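Local coordinates for protein 1-pyrroline-5-carboxylate dehydrogenase (Thermus thermophilus, PDB 1UZB) that probably catalyses the NAD-dependent oxidation of glutamate semialdehyde, the open form of 1-pyrroline-5-carboxylate, to glutamate, at residues Val248-Ile256 against Ile268-Pro277. Numbering follows the deposited sequence.
Sequences VEHPRIRFI and IYEAAGRLAP
Val248 meets helix 262-272 through both of its methyl branches. CG1, turned anti to the backbone N (chi1 167°), comes within 3.8 Å of Ala271 CB, while CG2 lies more loosely beside CG1 of Ile268. Next along the chain, Glu249 runs extended beside Arg274, the two side chains pointing the same way. They form a salt bridge of 3.3 Å between Glu249 OE2 and Arg274 NH1. The carboxylate oxygen arrives at the guanidinium edge, near its plane, yet the two flat groups stand almost perpendicular, 88° apart, so a single oxygen faces a single nitrogen. One guanidinium face lies over Ala271 O, 4.1 Å from the plane. The backbone of Glu249 also takes part: its O sits 3.3 Å from the methyl CB of Ala276.

At Pro251 the two backbones draw close, with CA atoms 5.0 Å apart between Pro251 and Ala276. The proline ring sets its CB 3.8 Å from Ala276 CB and 3.4 Å from Pro277 O. Here the chain turns: His250 to Ile253 form a type I beta turn, and Arg252 N donates in the ring plane to ND1 of His250, steadying that imidazole. Beyond the turn, Ile256 faces the helix again; its CG2 touches CG2 of Ile268 at 3.8 Å, and its CD1 reaches Ala272 CB.

The contact therefore packs the end of helix 242-248, the turn after it and the start of strand 255-259 against helix 262-272 and the loop that follows, within a beta-alpha-beta unit completed by strand 284-288. Val248 and Ile268 both also touch Ile180 of strand 165-180, and Lys283 NZ hydrogen-bonds to the O atoms of Val248 and His250. Arg274 also packs against Glu270 of a neighbouring subunit.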
ATOM      1  N   VAL A 248      23.351  10.403  36.191  1.00  7.36           N
ATOM      2  CA  VAL A 248      22.132   9.632  36.393  1.00  7.07           C
ATOM      3  C   VAL A 248      21.178  10.314  37.376  1.00  8.22           C
ATOM      4  O   VAL A 248      19.964  10.309  37.173  1.00  9.14           O
ATOM      5  CB  VAL A 248      22.459   8.206  36.900  1.00  8.62           C
ATOM      6  CG1 VAL A 248      21.201   7.526  37.417  1.00  9.48           C
ATOM      7  CG2 VAL A 248      23.076   7.387  35.767  1.00  9.72           C
ATOM      8  N   GLU A 249      21.731  10.911  38.428  1.00  9.46           N
ATOM      9  CA  GLU A 249      20.927  11.575  39.456  1.00 10.52           C
ATOM     10  C   GLU A 249      20.688  13.066  39.208  1.00  9.44           C
ATOM     11  O   GLU A 249      19.969  13.721  39.965  1.00 10.77           O
ATOM     12  CB  GLU A 249      21.595  11.401  40.824  1.00 13.59           C
ATOM     13  CG  GLU A 249      21.845   9.953  41.219  1.00 17.59           C
ATOM     14  CD  GLU A 249      22.582   9.824  42.540  1.00 20.84           C
ATOM     15  OE1 GLU A 249      23.680  10.407  42.671  1.00 23.96           O
ATOM     16  OE2 GLU A 249      22.069   9.133  43.445  1.00 24.28           O
ATOM     17  N   HIS A 250      21.276  13.594  38.143  1.00  8.26           N
ATOM     18  CA  HIS A 250      21.157  15.010  37.813  1.00  8.25           C
ATOM     19  C   HIS A 250      19.730  15.422  37.454  1.00  8.87           C
ATOM     20  O   HIS A 250      19.039  14.726  36.708  1.00  8.19           O
ATOM     21  CB  HIS A 250      22.103  15.334  36.654  1.00  8.57           C
ATOM     22  CG  HIS A 250      22.499  16.774  36.571  1.00  7.94           C
ATOM     23  ND1 HIS A 250      21.603  17.784  36.288  1.00  7.42           N
ATOM     24  CD2 HIS A 250      23.706  17.373  36.717  1.00  9.70           C
ATOM     25  CE1 HIS A 250      22.240  18.940  36.263  1.00  9.24           C
ATOM     26  NE2 HIS A 250      23.517  18.719  36.519  1.00 10.10           N
ATOM     27  N   PRO A 251      19.264  16.563  37.984  1.00  8.04           N
ATOM     28  CA  PRO A 251      17.902  16.994  37.661  1.00  8.17           C
ATOM     29  C   PRO A 251      17.732  17.387  36.195  1.00  7.80           C
ATOM     30  O   PRO A 251      16.614  17.402  35.681  1.00  9.59           O
ATOM     31  CB  PRO A 251      17.678  18.175  38.605  1.00  8.25           C
ATOM     32  CG  PRO A 251      19.062  18.736  38.778  1.00  8.05           C
ATOM     33  CD  PRO A 251      19.899  17.489  38.940  1.00  8.52           C
ATOM     34  N   ARG A 252      18.839  17.685  35.520  1.00  7.82           N
ATOM     35  CA  ARG A 252      18.782  18.097  34.120  1.00  8.39           C
ATOM     36  C   ARG A 252      19.120  17.020  33.087  1.00  7.15           C
ATOM     37  O   ARG A 252      19.320  17.325  31.909  1.00  8.66           O
ATOM     38  CB  ARG A 252      19.670  19.325  33.901  1.00 10.47           C
ATOM     39  CG  ARG A 252      19.231  20.546  34.696  1.00 15.53           C
ATOM     40  CD  ARG A 252      17.824  20.983  34.311  1.00 20.42           C
ATOM     41  NE  ARG A 252      17.734  21.361  32.903  1.00 25.94           N
ATOM     42  CZ  ARG A 252      16.625  21.796  32.314  1.00 27.27           C
ATOM     43  NH1 ARG A 252      15.503  21.912  33.011  1.00 28.98           N
ATOM     44  NH2 ARG A 252      16.637  22.114  31.026  1.00 28.54           N
ATOM     45  N   ILE A 253      19.206  15.770  33.523  1.00  6.71           N
ATOM     46  CA  ILE A 253      19.450  14.670  32.593  1.00  5.93           C
ATOM     47  C   ILE A 253      18.057  14.142  32.244  1.00  6.01           C
ATOM     48  O   ILE A 253      17.274  13.787  33.129  1.00  6.35           O
ATOM     49  CB  ILE A 253      20.339  13.573  33.232  1.00  5.84           C
ATOM     50  CG1 ILE A 253      21.810  13.911  32.981  1.00  6.65           C
ATOM     51  CG2 ILE A 253      20.002  12.199  32.663  1.00  6.72           C
ATOM     52  CD1 ILE A 253      22.241  13.786  31.519  1.00  8.46           C
ATOM     53  N   ARG A 254      17.742  14.113  30.952  1.00  5.23           N
ATOM     54  CA  ARG A 254      16.419  13.688  30.496  1.00  5.27           C
ATOM     55  C   ARG A 254      16.203  12.185  30.390  1.00  4.51           C
ATOM     56  O   ARG A 254      15.107  11.687  30.654  1.00  5.71           O
ATOM     57  CB  ARG A 254      16.106  14.340  29.143  1.00  6.65           C
ATOM     58  CG  ARG A 254      14.679  14.116  28.652  1.00  5.52           C
ATOM     59  CD  ARG A 254      13.685  14.840  29.540  1.00  5.44           C
ATOM     60  NE  ARG A 254      12.283  14.539  29.258  1.00  7.14           N
ATOM     61  CZ  ARG A 254      11.651  13.446  29.673  1.00  6.31           C
ATOM     62  NH1 ARG A 254      10.370  13.273  29.380  1.00  8.50           N
ATOM     63  NH2 ARG A 254      12.295  12.521  30.376  1.00  7.39           N
ATOM     64  N   PHE A 255      17.237  11.463  29.981  1.00  4.90           N
ATOM     65  CA  PHE A 255      17.134  10.019  29.848  1.00  4.90           C
ATOM     66  C   PHE A 255      18.472   9.364  30.089  1.00  5.31           C
ATOM     67  O   PHE A 255      19.518  10.011  30.016  1.00  5.87           O
ATOM     68  CB  PHE A 255      16.616   9.626  28.455  1.00  5.51           C
ATOM     69  CG  PHE A 255      17.501  10.068  27.315  1.00  5.86           C
ATOM     70  CD1 PHE A 255      17.294  11.293  26.693  1.00  5.57           C
ATOM     71  CD2 PHE A 255      18.545   9.259  26.864  1.00  5.69           C
ATOM     72  CE1 PHE A 255      18.107  11.710  25.639  1.00  6.70           C
ATOM     73  CE2 PHE A 255      19.364   9.668  25.809  1.00  6.36           C
ATOM     74  CZ  PHE A 255      19.144  10.896  25.196  1.00  6.88           C
ATOM     75  N   ILE A 256      18.427   8.068  30.364  1.00  5.43           N
ATOM     76  CA  ILE A 256      19.627   7.289  30.621  1.00  6.72           C
ATOM     77  C   ILE A 256      19.541   6.020  29.791  1.00  6.58           C
ATOM     78  O   ILE A 256      18.539   5.312  29.840  1.00  7.20           O
ATOM     79  CB  ILE A 256      19.716   6.893  32.109  1.00  6.67           C
ATOM     80  CG1 ILE A 256      19.712   8.147  32.983  1.00  8.76           C
ATOM     81  CG2 ILE A 256      20.972   6.078  32.366  1.00  9.89           C
ATOM     82  CD1 ILE A 256      19.141   7.913  34.370  1.00 11.04           C
ATOM     83  N   ILE A 268      20.559   2.206  38.734  1.00  8.18           N
ATOM     84  CA  ILE A 268      20.196   3.240  37.776  1.00  8.29           C
ATOM     85  C   ILE A 268      18.678   3.374  37.644  1.00  8.02           C
ATOM     86  O   ILE A 268      18.145   4.482  37.647  1.00  7.95           O
ATOM     87  CB  ILE A 268      20.817   2.944  36.393  1.00  8.70           C
ATOM     88  CG1 ILE A 268      22.332   3.158  36.460  1.00 10.25           C
ATOM     89  CG2 ILE A 268      20.192   3.836  35.328  1.00  9.90           C
ATOM     90  CD1 ILE A 268      23.062   2.754  35.205  1.00 10.64           C
ATOM     91  N   TYR A 269      17.980   2.247  37.543  1.00  7.38           N
ATOM     92  CA  TYR A 269      16.531   2.275  37.398  1.00  7.11           C
ATOM     93  C   TYR A 269      15.869   2.891  38.624  1.00  7.73           C
ATOM     94  O   TYR A 269      14.910   3.657  38.508  1.00  7.98           O
ATOM     95  CB  TYR A 269      16.000   0.860  37.178  1.00  8.60           C
ATOM     96  CG  TYR A 269      14.678   0.816  36.459  1.00  7.45           C
ATOM     97  CD1 TYR A 269      13.512   0.419  37.113  1.00  8.34           C
ATOM     98  CD2 TYR A 269      14.598   1.143  35.107  1.00  7.61           C
ATOM     99  CE1 TYR A 269      12.298   0.342  36.434  1.00  9.13           C
ATOM    100  CE2 TYR A 269      13.395   1.070  34.418  1.00  9.49           C
ATOM    101  CZ  TYR A 269      12.251   0.667  35.083  1.00  9.49           C
ATOM    102  OH  TYR A 269      11.072   0.557  34.383  1.00 11.36           O
ATOM    103  N   GLU A 270      16.384   2.558  39.801  1.00  7.69           N
ATOM    104  CA  GLU A 270      15.839   3.102  41.035  1.00  8.63           C
ATOM    105  C   GLU A 270      16.079   4.611  41.080  1.00  8.32           C
ATOM    106  O   GLU A 270      15.177   5.381  41.406  1.00  8.75           O
ATOM    107  CB  GLU A 270      16.486   2.429  42.250  1.00 10.14           C
ATOM    108  CG  GLU A 270      15.794   2.772  43.561  1.00 12.88           C
ATOM    109  CD  GLU A 270      16.381   2.039  44.747  1.00 15.39           C
ATOM    110  OE1 GLU A 270      16.550   0.805  44.664  1.00 16.63           O
ATOM    111  OE2 GLU A 270      16.665   2.698  45.767  1.00 20.45           O
ATOM    112  N   ALA A 271      17.293   5.035  40.740  1.00  7.96           N
ATOM    113  CA  ALA A 271      17.627   6.455  40.748  1.00  8.73           C
ATOM    114  C   ALA A 271      16.796   7.244  39.738  1.00  9.03           C
ATOM    115  O   ALA A 271      16.355   8.359  40.018  1.00  9.89           O
ATOM    116  CB  ALA A 271      19.115   6.643  40.462  1.00  9.45           C
ATOM    117  N   ALA A 272      16.581   6.662  38.561  1.00  8.15           N
ATOM    118  CA  ALA A 272      15.806   7.321  37.516  1.00  8.27           C
ATOM    119  C   ALA A 272      14.359   7.549  37.938  1.00  8.68           C
ATOM    120  O   ALA A 272      13.680   8.431  37.407  1.00  8.62           O
ATOM    121  CB  ALA A 272      15.851   6.492  36.231  1.00  8.48           C
ATOM    122  N   GLY A 273      13.888   6.753  38.893  1.00  8.15           N
ATOM    123  CA  GLY A 273      12.518   6.891  39.357  1.00  8.10           C
ATOM    124  C   GLY A 273      12.310   8.017  40.352  1.00  8.19           C
ATOM    125  O   GLY A 273      11.170   8.362  40.667  1.00  8.89           O
ATOM    126  N   ARG A 274      13.404   8.594  40.843  1.00  9.21           N
ATOM    127  CA  ARG A 274      13.324   9.679  41.814  1.00  9.25           C
ATOM    128  C   ARG A 274      13.348  11.052  41.154  1.00 10.04           C
ATOM    129  O   ARG A 274      13.940  11.238  40.089  1.00  9.18           O
ATOM    130  CB  ARG A 274      14.488   9.592  42.808  1.00 11.11           C
ATOM    131  CG  ARG A 274      14.546   8.292  43.596  1.00 13.98           C
ATOM    132  CD  ARG A 274      15.441   8.427  44.819  1.00 20.69           C
ATOM    133  NE  ARG A 274      16.837   8.681  44.475  1.00 23.63           N
ATOM    134  CZ  ARG A 274      17.656   7.777  43.945  1.00 26.00           C
ATOM    135  NH1 ARG A 274      18.910   8.101  43.660  1.00 26.15           N
ATOM    136  NH2 ARG A 274      17.225   6.545  43.705  1.00 26.95           N
ATOM    137  N   LEU A 275      12.695  12.014  41.795  1.00  9.23           N
ATOM    138  CA  LEU A 275      12.668  13.380  41.294  1.00  9.75           C
ATOM    139  C   LEU A 275      13.776  14.153  42.005  1.00 10.57           C
ATOM    140  O   LEU A 275      13.645  14.494  43.183  1.00 10.52           O
ATOM    141  CB  LEU A 275      11.317  14.042  41.591  1.00  9.71           C
ATOM    142  CG  LEU A 275      11.104  15.431  40.978  1.00  8.84           C
ATOM    143  CD1 LEU A 275      10.795  15.293  39.489  1.00  9.44           C
ATOM    144  CD2 LEU A 275       9.961  16.139  41.689  1.00 10.63           C
ATOM    145  N   ALA A 276      14.875  14.406  41.300  1.00 10.76           N
ATOM    146  CA  ALA A 276      15.980  15.155  41.881  1.00 11.41           C
ATOM    147  C   ALA A 276      15.481  16.570  42.148  1.00 11.87           C
ATOM    148  O   ALA A 276      14.549  17.037  41.497  1.00  9.94           O
ATOM    149  CB  ALA A 276      17.161  15.186  40.921  1.00 10.84           C
ATOM    150  N   PRO A 277      16.084  17.270  43.118  1.00 12.32           N
ATOM    151  CA  PRO A 277      15.642  18.636  43.412  1.00 12.78           C
ATOM    152  C   PRO A 277      15.666  19.538  42.178  1.00 10.96           C
ATOM    153  O   PRO A 277      16.701  19.683  41.529  1.00 11.39           O
ATOM    154  CB  PRO A 277      16.628  19.089  44.485  1.00 13.06           C
ATOM    155  CG  PRO A 277      16.920  17.811  45.216  1.00 15.34           C
ATOM    156  CD  PRO A 277      17.105  16.827  44.083  1.00 13.87           C
TER